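Local structure of 2''-aminoglycoside nucleotidyltransferase (Klebsiella pneumoniae, 4WQL) at residues 73-78 against 85-90; 28-33 against 44-49; 128-133 against 151-156. The protein confers resistance to kanamycin, gentamicin, tobramycin and related antibiotics by magnesium-dependent adenylation of their 2''-hydroxyl group. All coordinates share one frame; numbering follows the deposited sequence. Where two conformers were deposited one is given.

Interaction 1: residues 73-78 against 85-90; sequences LDYGFL and LLDCEP. With MG (magnesium ion), chain C; KAN (kanamycin a), chain D.
Tyr75 OH donates to Asp87 OD1 across a 2.5 Å gap, meeting the carboxylate on its syn side and about 17° out of its plane. The tyrosine ring comes in with OD1 at its edge, and kanamycin C9 lies 3.7 Å above the centre of one face. The other carboxylate oxygen, Asp87 OD2, binds the chain C magnesium ion at 2.6 Å and takes a weak hydrogen bond from kanamycin N3. Asp87, the inferred proton acceptor, thus has one oxygen turned to protein and the other to metal and drug. Strands 77-81 and 84-93 form an antiparallel beta hairpin in the N-terminal domain, within which Phe77 and Cys88 are a hydrogen-bonded pair, with Phe77 N to Cys88 O at 2.9 Å and Cys88 N to Phe77 O at 2.8 Å. On the side away from Asp87, Cys88 CB sits over the centre of the Phe77 ring, and SG lies obliquely to it. Where the hairpin nears the drug, Glu89 extends its chain, CG anti to the backbone N (chi1 176°), and divides its oxygens: OE1 accepts from kanamycin N1 at 2.9 Å and OE2 from kanamycin N2 at 2.7 Å. A water donates to both Glu89 OE1 and Tyr75 O.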
loop_
_atom_site.group_PDB
_atom_site.type_symbol
_atom_site.label_atom_id
_atom_site.label_comp_id
_atom_site.label_asym_id
_atom_site.label_seq_id
_atom_site.Cartn_x
_atom_site.Cartn_y
_atom_site.Cartn_z
ATOM N N LEU A 73 14.807 -4.840 -0.071
ATOM C CA LEU A 73 14.952 -3.402 -0.303
ATOM C C LEU A 73 15.261 -2.669 1.009
ATOM O O LEU A 73 15.128 -3.252 2.076
ATOM C CB LEU A 73 13.670 -2.870 -0.981
ATOM C CG LEU A 73 13.523 -3.522 -2.378
ATOM C CD1 LEU A 73 12.218 -3.230 -3.056
ATOM C CD2 LEU A 73 14.720 -3.055 -3.265
ATOM N N ASP A 74 15.644 -1.391 0.930
ATOM C CA ASP A 74 15.876 -0.615 2.154
ATOM C C ASP A 74 14.556 -0.507 2.978
ATOM O O ASP A 74 14.631 -0.537 4.197
ATOM C CB ASP A 74 16.441 0.767 1.821
ATOM C CG ASP A 74 17.963 0.764 1.675
ATOM O OD1 ASP A 74 18.640 -0.124 2.259
ATOM O OD2 ASP A 74 18.487 1.661 0.985
ATOM N N TYR A 75 13.379 -0.415 2.317
ATOM C CA TYR A 75 12.088 -0.200 2.997
ATOM C C TYR A 75 11.214 -1.467 3.218
ATOM O O TYR A 75 10.156 -1.331 3.785
ATOM C CB TYR A 75 11.189 0.808 2.209
ATOM C CG TYR A 75 10.705 0.243 0.858
ATOM C CD1 TYR A 75 9.569 -0.558 0.780
ATOM C CD2 TYR A 75 11.399 0.509 -0.320
ATOM C CE1 TYR A 75 9.131 -1.121 -0.426
ATOM C CE2 TYR A 75 10.966 -0.034 -1.550
ATOM C CZ TYR A 75 9.822 -0.835 -1.589
ATOM O OH TYR A 75 9.405 -1.378 -2.796
ATOM N N GLY A 76 11.632 -2.648 2.750
ATOM C CA GLY A 76 10.763 -3.821 2.677
ATOM C C GLY A 76 11.318 -4.855 1.707
ATOM O O GLY A 76 12.540 -4.937 1.520
ATOM N N PHE A 77 10.455 -5.660 1.085
ATOM C CA PHE A 77 10.958 -6.697 0.171
ATOM C C PHE A 77 9.991 -6.915 -0.973
ATOM O O PHE A 77 8.800 -6.611 -0.841
ATOM C CB PHE A 77 11.216 -8.017 0.921
ATOM C CG PHE A 77 9.952 -8.686 1.443
ATOM C CD1 PHE A 77 9.473 -8.367 2.723
ATOM C CD2 PHE A 77 9.269 -9.635 0.678
ATOM C CE1 PHE A 77 8.324 -9.018 3.241
ATOM C CE2 PHE A 77 8.108 -10.294 1.211
ATOM C CZ PHE A 77 7.652 -9.976 2.502
ATOM N N LEU A 78 10.487 -7.473 -2.075
ATOM C CA LEU A 78 9.619 -7.835 -3.215
ATOM C C LEU A 78 9.503 -9.340 -3.239
ATOM O O LEU A 78 10.514 -9.995 -3.104
ATOM C CB LEU A 78 10.209 -7.393 -4.578
ATOM C CG LEU A 78 10.571 -5.931 -4.793
ATOM C CD1 LEU A 78 11.045 -5.659 -6.287
ATOM C CD2 LEU A 78 9.414 -5.038 -4.365
ATOM N N LEU A 85 3.928 -9.782 -8.869
ATOM C CA LEU A 85 4.896 -9.166 -7.941
ATOM C C LEU A 85 4.161 -8.590 -6.735
ATOM O O LEU A 85 3.146 -7.893 -6.888
ATOM C CB LEU A 85 5.679 -8.053 -8.648
ATOM C CG LEU A 85 6.880 -7.455 -7.927
ATOM C CD1 LEU A 85 8.064 -8.409 -8.065
ATOM C CD2 LEU A 85 7.208 -6.045 -8.457
ATOM N N LEU A 86 4.683 -8.862 -5.539
ATOM C CA LEU A 86 4.175 -8.265 -4.294
ATOM C C LEU A 86 5.207 -7.316 -3.727
ATOM O O LEU A 86 6.356 -7.727 -3.500
ATOM C CB LEU A 86 3.892 -9.329 -3.252
ATOM C CG LEU A 86 3.066 -10.573 -3.526
ATOM C CD1 LEU A 86 2.930 -11.275 -2.150
ATOM C CD2 LEU A 86 1.708 -10.150 -4.018
ATOM N N ASP A 87 4.792 -6.077 -3.470
ATOM C CA ASP A 87 5.724 -5.066 -3.045
ATOM C C ASP A 87 5.435 -4.809 -1.558
ATOM O O ASP A 87 4.480 -4.141 -1.253
ATOM C CB ASP A 87 5.510 -3.803 -3.884
ATOM C CG ASP A 87 6.564 -2.729 -3.603
ATOM O OD1 ASP A 87 7.373 -2.862 -2.659
ATOM O OD2 ASP A 87 6.566 -1.722 -4.327
ATOM N N CYS A 88 6.295 -5.325 -0.654
ATOM C CA CYS A 88 5.881 -5.447 0.741
ATOM C C CYS A 88 6.643 -4.496 1.663
ATOM O O CYS A 88 7.871 -4.496 1.629
ATOM C CB CYS A 88 6.103 -6.901 1.202
ATOM S SG CYS A 88 5.114 -8.057 0.260
ATOM N N GLU A 89 5.923 -3.738 2.499
ATOM C CA GLU A 89 6.572 -2.816 3.400
ATOM C C GLU A 89 6.079 -3.046 4.839
ATOM O O GLU A 89 4.906 -3.172 5.046
ATOM C CB GLU A 89 6.239 -1.378 2.999
ATOM C CG GLU A 89 6.807 -0.333 3.958
ATOM C CD GLU A 89 6.601 1.130 3.499
ATOM O OE1 GLU A 89 7.544 1.958 3.778
ATOM O OE2 GLU A 89 5.539 1.396 2.883
ATOM N N PRO A 90 6.992 -3.102 5.800
ATOM C CA PRO A 90 6.552 -3.257 7.205
ATOM C C PRO A 90 5.924 -1.997 7.858
ATOM O O PRO A 90 6.207 -0.848 7.466
ATOM C CB PRO A 90 7.865 -3.587 7.933
ATOM C CG PRO A 90 8.889 -2.716 7.145
ATOM C CD PRO A 90 8.454 -2.970 5.712
HETATM MG MG MG C . 4.759 -1.120 -6.078
HETATM C C1 KAN D . 8.730 5.394 0.598
HETATM C C2 KAN D . 10.090 6.129 0.283
HETATM C C3 KAN D . 11.224 5.514 1.082
HETATM C C4 KAN D . 10.831 5.647 2.549
HETATM C C5 KAN D . 9.523 4.923 2.813
HETATM C C6 KAN D . 9.153 5.321 4.282
HETATM C C7 KAN D . 6.398 1.071 -1.641
HETATM C C8 KAN D . 7.250 1.991 -2.557
HETATM C C9 KAN D . 8.386 2.714 -1.807
HETATM C C10 KAN D . 7.820 3.436 -0.554
HETATM C C11 KAN D . 6.951 2.558 0.327
HETATM C C12 KAN D . 5.824 1.929 -0.491
HETATM C C13 KAN D . 7.975 2.115 -4.880
HETATM C C14 KAN D . 7.175 1.384 -6.013
HETATM C C15 KAN D . 7.832 0.014 -6.278
HETATM C C16 KAN D . 9.315 0.222 -6.613
HETATM C C17 KAN D . 10.014 0.925 -5.416
HETATM C C18 KAN D . 11.479 1.366 -5.583
HETATM N N1 KAN D . 7.824 4.762 4.639
HETATM N N2 KAN D . 6.375 3.447 1.366
HETATM N N3 KAN D . 5.385 0.292 -2.417
HETATM N N4 KAN D . 7.147 -0.744 -7.352
HETATM O O5 KAN D . 8.480 5.462 2.019
HETATM O O6 KAN D . 10.291 6.098 -1.164
HETATM O O7 KAN D . 12.474 6.227 0.827
HETATM O O8 KAN D . 11.806 5.013 3.355
HETATM O O9 KAN D . 8.919 4.083 0.095
HETATM O O10 KAN D . 9.035 3.739 -2.635
HETATM O O11 KAN D . 7.849 1.335 -3.694
HETATM O O12 KAN D . 9.369 2.212 -5.185
HETATM O O13 KAN D . 5.771 1.241 -5.688
HETATM O O14 KAN D . 9.928 -1.044 -6.926
HETATM O O15 KAN D . 11.563 2.294 -6.683
HETATM O O HOH W 1 9.413 1.185 5.545
#

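Interaction 2: residues 28-33 against 44-49; sequences GGWAID and DDIDLT. With MG (magnesium ion), chain C; MG (magnesium ion), chain B; KAN (kanamycin a), chain D.
Helix 28-33 crosses strand 46-49 almost at a right angle (-87°), with the axes 6.7 Å apart at closest approach and Gly28 set against Asp47. Gly28 CA comes within 3.8 Å of Asp47 OD2, in a backbone conformation of positive phi (55°) that suits glycine. Water largely mediates the polar contact: one molecule accepts from Trp30 N and Asp47 N, each at 3.0 Å, and donates to Asp47 OD2 at 2.7 Å, so a single solvent site ties helix to strand. Further along the helix, the Trp30 ring turns its CD1 edge to Asp45 O, 3.7 Å away, and brushes Ile46 CG1 obliquely, while its NE1 is held by Gln6. The Gly28-Gly29 pair and the Asp45-Ile46-Asp47 sequence are the paired signature of the polymerase beta-like nucleotidyltransferase fold. Asp45 and Asp47 each bridge two magnesium ions: Asp45 OD1 and Asp47 OD2 bind the chain B ion, whereas Asp45 OD2 and Asp47 OD1 bind the chain C ion, which Asp87 and kanamycin O13 also reach. Three waters complete the ligands seen on the chain B ion, and one of them accepts from Gly29 N at 3.0 Å. Sharing both oxygens of each aspartate between two ions holds the metals side by side, with the helix backbone tied in by water at Gly29 N and Trp30 N.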
loop_
_atom_site.group_PDB
_atom_site.type_symbol
_atom_site.label_atom_id
_atom_site.label_comp_id
_atom_site.label_asym_id
_atom_site.label_seq_id
_atom_site.Cartn_x
_atom_site.Cartn_y
_atom_site.Cartn_z
ATOM N N GLY A 28 -0.701 1.372 -2.075
ATOM C CA GLY A 28 -0.425 1.841 -3.436
ATOM C C GLY A 28 -1.638 1.818 -4.351
ATOM O O GLY A 28 -2.731 2.159 -3.919
ATOM N N GLY A 29 -1.429 1.476 -5.632
ATOM C CA GLY A 29 -2.493 1.565 -6.617
ATOM C C GLY A 29 -3.732 0.805 -6.250
ATOM O O GLY A 29 -4.876 1.252 -6.498
ATOM N N TRP A 30 -3.521 -0.415 -5.756
ATOM C CA TRP A 30 -4.686 -1.258 -5.406
ATOM C C TRP A 30 -5.408 -0.684 -4.196
ATOM O O TRP A 30 -6.603 -0.936 -4.026
ATOM C CB TRP A 30 -4.255 -2.729 -5.115
ATOM C CG TRP A 30 -4.407 -3.613 -6.319
ATOM C CD1 TRP A 30 -3.421 -4.231 -7.032
ATOM C CD2 TRP A 30 -5.657 -4.004 -6.918
ATOM N NE1 TRP A 30 -3.994 -4.990 -8.053
ATOM C CE2 TRP A 30 -5.361 -4.896 -7.977
ATOM C CE3 TRP A 30 -7.001 -3.732 -6.611
ATOM C CZ2 TRP A 30 -6.358 -5.456 -8.808
ATOM C CZ3 TRP A 30 -7.993 -4.269 -7.431
ATOM C CH2 TRP A 30 -7.663 -5.132 -8.514
ATOM N N ALA A 31 -4.694 0.069 -3.344
ATOM C CA ALA A 31 -5.384 0.652 -2.185
ATOM C C ALA A 31 -6.321 1.773 -2.643
ATOM O O ALA A 31 -7.410 1.979 -2.061
ATOM C CB ALA A 31 -4.434 1.214 -1.125
ATOM N N ILE A 32 -5.874 2.516 -3.642
ATOM C CA ILE A 32 -6.728 3.540 -4.201
ATOM C C ILE A 32 -8.013 2.855 -4.701
ATOM O O ILE A 32 -9.162 3.269 -4.417
ATOM C CB ILE A 32 -6.006 4.290 -5.376
ATOM C CG1 ILE A 32 -4.797 5.061 -4.854
ATOM C CG2 ILE A 32 -6.994 5.213 -6.147
ATOM C CD1 ILE A 32 -3.945 5.699 -5.967
ATOM N N ASP A 33 -7.839 1.819 -5.510
ATOM C CA ASP A 33 -9.025 1.143 -6.086
ATOM C C ASP A 33 -9.871 0.503 -5.006
ATOM O O ASP A 33 -11.129 0.505 -5.099
ATOM C CB ASP A 33 -8.620 0.091 -7.108
ATOM C CG ASP A 33 -8.293 0.699 -8.447
ATOM O OD1 ASP A 33 -8.304 1.940 -8.526
ATOM O OD2 ASP A 33 -8.051 -0.076 -9.429
ATOM N N ASP A 44 0.579 -2.656 -11.894
ATOM C CA ASP A 44 1.843 -3.337 -12.153
ATOM C C ASP A 44 2.199 -4.403 -11.115
ATOM O O ASP A 44 2.899 -5.390 -11.426
ATOM C CB ASP A 44 3.002 -2.319 -12.234
ATOM C CG ASP A 44 2.871 -1.382 -13.428
ATOM O OD1 ASP A 44 2.317 -1.801 -14.472
ATOM O OD2 ASP A 44 3.321 -0.217 -13.300
ATOM N N ASP A 45 1.725 -4.218 -9.896
ATOM C CA ASP A 45 2.021 -5.152 -8.829
ATOM C C ASP A 45 1.016 -4.966 -7.729
ATOM O O ASP A 45 0.138 -4.116 -7.837
ATOM C CB ASP A 45 3.474 -4.979 -8.309
ATOM C CG ASP A 45 3.734 -3.630 -7.634
ATOM O OD1 ASP A 45 2.805 -2.843 -7.402
ATOM O OD2 ASP A 45 4.892 -3.374 -7.271
ATOM N N ILE A 46 1.140 -5.768 -6.674
ATOM C CA ILE A 46 0.321 -5.640 -5.518
ATOM C C ILE A 46 1.156 -5.122 -4.352
ATOM O O ILE A 46 2.128 -5.770 -3.978
ATOM C CB ILE A 46 -0.280 -6.987 -5.115
ATOM C CG1 ILE A 46 -1.166 -7.545 -6.236
ATOM C CG2 ILE A 46 -1.048 -6.859 -3.812
ATOM C CD1 ILE A 46 -1.330 -9.066 -6.173
ATOM N N ASP A 47 0.822 -3.941 -3.836
ATOM C CA ASP A 47 1.548 -3.412 -2.647
ATOM C C ASP A 47 0.863 -3.847 -1.376
ATOM O O ASP A 47 -0.367 -3.761 -1.250
ATOM C CB ASP A 47 1.646 -1.869 -2.706
ATOM C CG ASP A 47 2.309 -1.393 -4.018
ATOM O OD1 ASP A 47 3.520 -1.477 -4.116
ATOM O OD2 ASP A 47 1.603 -1.029 -4.938
ATOM N N LEU A 48 1.668 -4.329 -0.409
ATOM C CA LEU A 48 1.141 -4.788 0.883
ATOM C C LEU A 48 1.929 -4.137 1.991
ATOM O O LEU A 48 3.176 -3.950 1.888
ATOM C CB LEU A 48 1.264 -6.319 1.069
ATOM C CG LEU A 48 0.536 -7.208 0.048
ATOM C CD1 LEU A 48 0.905 -8.702 0.190
ATOM C CD2 LEU A 48 -1.004 -6.972 0.234
ATOM N N THR A 49 1.207 -3.811 3.072
ATOM C CA THR A 49 1.838 -3.343 4.297
ATOM C C THR A 49 1.609 -4.398 5.365
ATOM O O THR A 49 0.480 -4.859 5.537
ATOM C CB THR A 49 1.241 -1.966 4.756
ATOM O OG1 THR A 49 1.505 -0.978 3.748
ATOM C CG2 THR A 49 1.876 -1.503 6.071
HETATM MG MG MG C . 4.759 -1.120 -6.078
HETATM MG MG MG B . 2.287 -0.823 -6.867
HETATM C C1 KAN D . 8.730 5.394 0.598
HETATM C C2 KAN D . 10.090 6.129 0.283
HETATM C C3 KAN D . 11.224 5.514 1.082
HETATM C C4 KAN D . 10.831 5.647 2.549
HETATM C C5 KAN D . 9.523 4.923 2.813
HETATM C C6 KAN D . 9.153 5.321 4.282
HETATM C C7 KAN D . 6.398 1.071 -1.641
HETATM C C8 KAN D . 7.250 1.991 -2.557
HETATM C C9 KAN D . 8.386 2.714 -1.807
HETATM C C10 KAN D . 7.820 3.436 -0.554
HETATM C C11 KAN D . 6.951 2.558 0.327
HETATM C C12 KAN D . 5.824 1.929 -0.491
HETATM C C13 KAN D . 7.975 2.115 -4.880
HETATM C C14 KAN D . 7.175 1.384 -6.013
HETATM C C15 KAN D . 7.832 0.014 -6.278
HETATM C C16 KAN D . 9.315 0.222 -6.613
HETATM C C17 KAN D . 10.014 0.925 -5.416
HETATM C C18 KAN D . 11.479 1.366 -5.583
HETATM N N1 KAN D . 7.824 4.762 4.639
HETATM N N2 KAN D . 6.375 3.447 1.366
HETATM N N3 KAN D . 5.385 0.292 -2.417
HETATM N N4 KAN D . 7.147 -0.744 -7.352
HETATM O O5 KAN D . 8.480 5.462 2.019
HETATM O O6 KAN D . 10.291 6.098 -1.164
HETATM O O7 KAN D . 12.474 6.227 0.827
HETATM O O8 KAN D . 11.806 5.013 3.355
HETATM O O9 KAN D . 8.919 4.083 0.095
HETATM O O10 KAN D . 9.035 3.739 -2.635
HETATM O O11 KAN D . 7.849 1.335 -3.694
HETATM O O12 KAN D . 9.369 2.212 -5.185
HETATM O O13 KAN D . 5.771 1.241 -5.688
HETATM O O14 KAN D . 9.928 -1.044 -6.926
HETATM O O15 KAN D . 11.563 2.294 -6.683
HETATM O O HOH W 2 1.412 1.153 -6.656
HETATM O O HOH W 3 -0.988 -1.910 -5.073
HETATM O O HOH W 4 0.548 -1.405 -7.332
HETATM O O HOH W 5 2.915 -0.051 -8.847
#

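Interaction 3: residues 128-133 against 151-156. With KAN (kanamycin a), chain D.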
loop_
_atom_site.group_PDB
_atom_site.type_symbol
_atom_site.label_atom_id
_atom_site.label_comp_id
_atom_site.label_asym_id
_atom_site.label_seq_id
_atom_site.Cartn_x
_atom_site.Cartn_y
_atom_site.Cartn_z
ATOM N N ALA A 128 -1.639 8.205 3.711
ATOM C CA ALA A 128 -0.430 7.354 3.560
ATOM C C ALA A 128 -0.132 7.121 2.072
ATOM O O ALA A 128 1.018 7.154 1.610
ATOM C CB ALA A 128 -0.626 6.017 4.290
ATOM N N ILE A 129 -1.210 6.868 1.329
ATOM C CA ILE A 129 -1.073 6.683 -0.128
ATOM C C ILE A 129 -0.451 7.899 -0.789
ATOM O O ILE A 129 0.488 7.812 -1.645
ATOM C CB ILE A 129 -2.469 6.366 -0.747
ATOM C CG1 ILE A 129 -2.950 4.972 -0.273
ATOM C CG2 ILE A 129 -2.461 6.456 -2.305
ATOM C CD1 ILE A 129 -4.488 4.813 -0.490
ATOM N N ILE A 130 -1.016 9.065 -0.461
ATOM C CA ILE A 130 -0.550 10.290 -1.115
ATOM C C ILE A 130 0.888 10.651 -0.672
ATOM O O ILE A 130 1.704 11.136 -1.461
ATOM C CB ILE A 130 -1.545 11.402 -0.795
ATOM C CG1 ILE A 130 -2.846 11.113 -1.554
ATOM C CG2 ILE A 130 -0.982 12.788 -1.086
ATOM C CD1 ILE A 130 -3.985 11.997 -1.057
ATOM N N TRP A 131 1.160 10.444 0.617
ATOM C CA TRP A 131 2.506 10.696 1.166
ATOM C C TRP A 131 3.610 10.063 0.319
ATOM O O TRP A 131 4.668 10.646 0.093
ATOM C CB TRP A 131 2.544 10.154 2.602
ATOM C CG TRP A 131 3.733 10.553 3.463
ATOM C CD1 TRP A 131 4.816 9.752 3.818
ATOM C CD2 TRP A 131 3.901 11.786 4.167
ATOM N NE1 TRP A 131 5.649 10.434 4.650
ATOM C CE2 TRP A 131 5.131 11.696 4.868
ATOM C CE3 TRP A 131 3.169 12.988 4.224
ATOM C CZ2 TRP A 131 5.618 12.738 5.678
ATOM C CZ3 TRP A 131 3.661 14.023 5.028
ATOM C CH2 TRP A 131 4.886 13.890 5.734
ATOM N N ASP A 132 3.363 8.858 -0.168
ATOM C CA ASP A 132 4.405 8.210 -0.955
ATOM C C ASP A 132 4.676 8.840 -2.277
ATOM O O ASP A 132 5.800 8.767 -2.764
ATOM C CB ASP A 132 4.054 6.745 -1.169
ATOM C CG ASP A 132 4.768 5.851 -0.167
ATOM O OD1 ASP A 132 5.574 6.405 0.632
ATOM O OD2 ASP A 132 4.525 4.618 -0.170
ATOM N N TYR A 133 3.674 9.492 -2.873
ATOM C CA TYR A 133 3.959 10.274 -4.067
ATOM C C TYR A 133 4.888 11.431 -3.791
ATOM O O TYR A 133 5.523 11.939 -4.699
ATOM C CB TYR A 133 2.666 10.830 -4.693
ATOM C CG TYR A 133 1.826 9.764 -5.345
ATOM C CD1 TYR A 133 2.052 9.392 -6.653
ATOM C CD2 TYR A 133 0.821 9.105 -4.627
ATOM C CE1 TYR A 133 1.259 8.383 -7.247
ATOM C CE2 TYR A 133 0.043 8.122 -5.207
ATOM C CZ TYR A 133 0.261 7.780 -6.516
ATOM O OH TYR A 133 -0.503 6.786 -7.093
ATOM N N GLU A 151 -1.990 10.280 -13.143
ATOM C CA GLU A 151 -3.440 10.025 -13.065
ATOM C C GLU A 151 -3.814 9.422 -11.702
ATOM O O GLU A 151 -4.881 9.797 -11.146
ATOM C CB GLU A 151 -3.892 9.090 -14.154
ATOM C CG GLU A 151 -3.815 9.767 -15.501
ATOM C CD GLU A 151 -4.133 8.826 -16.654
ATOM O OE1 GLU A 151 -4.197 7.589 -16.432
ATOM O OE2 GLU A 151 -4.256 9.328 -17.796
ATOM N N SER A 152 -2.997 8.486 -11.184
ATOM C CA SER A 152 -3.330 7.830 -9.886
ATOM C C SER A 152 -3.188 8.852 -8.768
ATOM O O SER A 152 -4.018 8.911 -7.839
ATOM C CB SER A 152 -2.455 6.582 -9.633
ATOM O OG SER A 152 -1.076 6.896 -9.486
ATOM N N TYR A 153 -2.134 9.667 -8.814
ATOM C CA TYR A 153 -2.015 10.737 -7.832
ATOM C C TYR A 153 -3.245 11.703 -7.844
ATOM O O TYR A 153 -3.796 12.071 -6.779
ATOM C CB TYR A 153 -0.732 11.559 -8.082
ATOM C CG TYR A 153 -0.542 12.770 -7.180
ATOM C CD1 TYR A 153 -0.138 12.620 -5.873
ATOM C CD2 TYR A 153 -0.789 14.078 -7.642
ATOM C CE1 TYR A 153 0.069 13.702 -5.063
ATOM C CE2 TYR A 153 -0.614 15.169 -6.815
ATOM C CZ TYR A 153 -0.184 14.981 -5.526
ATOM O OH TYR A 153 0.018 16.046 -4.670
ATOM N N ARG A 154 -3.627 12.150 -9.030
ATOM C CA ARG A 154 -4.731 13.087 -9.128
ATOM C C ARG A 154 -6.056 12.467 -8.632
ATOM O O ARG A 154 -6.864 13.117 -7.986
ATOM C CB ARG A 154 -4.919 13.558 -10.581
ATOM C CG ARG A 154 -3.824 14.484 -11.059
ATOM C CD ARG A 154 -4.062 14.912 -12.550
ATOM N NE ARG A 154 -2.980 15.770 -13.042
ATOM C CZ ARG A 154 -3.012 17.104 -13.046
ATOM N NH1 ARG A 154 -4.084 17.754 -12.602
ATOM N NH2 ARG A 154 -1.972 17.798 -13.502
ATOM N N LEU A 155 -6.202 11.180 -8.865
ATOM C CA LEU A 155 -7.413 10.472 -8.398
ATOM C C LEU A 155 -7.387 10.403 -6.871
ATOM O O LEU A 155 -8.383 10.676 -6.217
ATOM C CB LEU A 155 -7.459 9.094 -9.011
ATOM C CG LEU A 155 -8.668 8.282 -8.585
ATOM C CD1 LEU A 155 -10.012 9.078 -8.742
ATOM C CD2 LEU A 155 -8.692 6.977 -9.404
ATOM N N ALA A 156 -6.232 10.064 -6.295
ATOM C CA ALA A 156 -6.161 10.038 -4.846
ATOM C C ALA A 156 -6.437 11.464 -4.257
ATOM O O ALA A 156 -7.099 11.619 -3.225
ATOM C CB ALA A 156 -4.788 9.516 -4.409
HETATM C C1 KAN D . 8.730 5.394 0.598
HETATM C C2 KAN D . 10.090 6.129 0.283
HETATM C C3 KAN D . 11.224 5.514 1.082
HETATM C C4 KAN D . 10.831 5.647 2.549
HETATM C C5 KAN D . 9.523 4.923 2.813
HETATM C C6 KAN D . 9.153 5.321 4.282
HETATM C C7 KAN D . 6.398 1.071 -1.641
HETATM C C8 KAN D . 7.250 1.991 -2.557
HETATM C C9 KAN D . 8.386 2.714 -1.807
HETATM C C10 KAN D . 7.820 3.436 -0.554
HETATM C C11 KAN D . 6.951 2.558 0.327
HETATM C C12 KAN D . 5.824 1.929 -0.491
HETATM C C13 KAN D . 7.975 2.115 -4.880
HETATM C C14 KAN D . 7.175 1.384 -6.013
HETATM C C15 KAN D . 7.832 0.014 -6.278
HETATM C C16 KAN D . 9.315 0.222 -6.613
HETATM C C17 KAN D . 10.014 0.925 -5.416
HETATM C C18 KAN D . 11.479 1.366 -5.583
HETATM N N1 KAN D . 7.824 4.762 4.639
HETATM N N2 KAN D . 6.375 3.447 1.366
HETATM N N3 KAN D . 5.385 0.292 -2.417
HETATM N N4 KAN D . 7.147 -0.744 -7.352
HETATM O O5 KAN D . 8.480 5.462 2.019
HETATM O O6 KAN D . 10.291 6.098 -1.164
HETATM O O7 KAN D . 12.474 6.227 0.827
HETATM O O8 KAN D . 11.806 5.013 3.355
HETATM O O9 KAN D . 8.919 4.083 0.095
HETATM O O10 KAN D . 9.035 3.739 -2.635
HETATM O O11 KAN D . 7.849 1.335 -3.694
HETATM O O12 KAN D . 9.369 2.212 -5.185
HETATM O O13 KAN D . 5.771 1.241 -5.688
HETATM O O14 KAN D . 9.928 -1.044 -6.926
HETATM O O15 KAN D . 11.563 2.294 -6.683
#
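Tyr133 and Tyr153 meet in an offset edge-to-face pair, the edge of Tyr153 directed at the face of Tyr133, with ring centroids 5.3 Å apart and planes inclined at 61°. The side chains slide past each other in opposite directions, so the closest touch lies near the roots of the rings, Tyr133 CG to Tyr153 CD1 at 3.5 Å. Tyr153 CB adds a CH-pi contact over the same ring, 4.0 Å from the Tyr133 centroid and displaced toward its rim. This overlap follows from the Tyr153 torsion: with CG opposite the backbone N (chi1 176°), the ring runs along the Tyr133 side chain toward its CB. The Tyr133 hydroxyl meanwhile reaches the start of the other segment, where in one of two conformers of Ser152 it pairs with OG at 2.5 Å, a very short value to be read with caution; in that conformer OG is also hydrogen-bonded to His149 O.

The two helices belong to the C-terminal domain and pack as a splayed, roughly antiparallel pair, axes 10.1 Å apart and directions 140° from one another. Helix 162-176 adjoins them, its Val165 touching both Ile130 and Tyr153. One turn back from Tyr133, Ile130 straddles two neighbours with its branches: CG1 rests on Ala156 CB at 3.8 Å and CG2 approaches Tyr153 CE1 at 4.2 Å. Asp132 points elsewhere, into the antibiotic cleft, where its OD2 accepts from kanamycin N2 at 2.7 Å.

All three contacts are largely buried, but only interactions 1 and 2 share a sheet: strands 84-93 and 46-51 are neighbours, joined by probable hydrogen bonds from Asp87 N to Ile46 O and Glu89 N to Leu48 O. Their carboxylates converge on the chain C magnesium ion, so each has a polar, metal-binding side; interaction 1 adds hairpin bonds and an apolar face at Phe77 and Cys88. Interaction 3 is mainly aromatic and apolar and belongs to the helical C-terminal domain. It touches interaction 2 through helix 28-33, where Ala31 and Ile32 pack on Ile129, but stays about 5 Å from interaction 1 at the nearest atoms. Kanamycin, bound in the cleft between the domains, touches residues of all three.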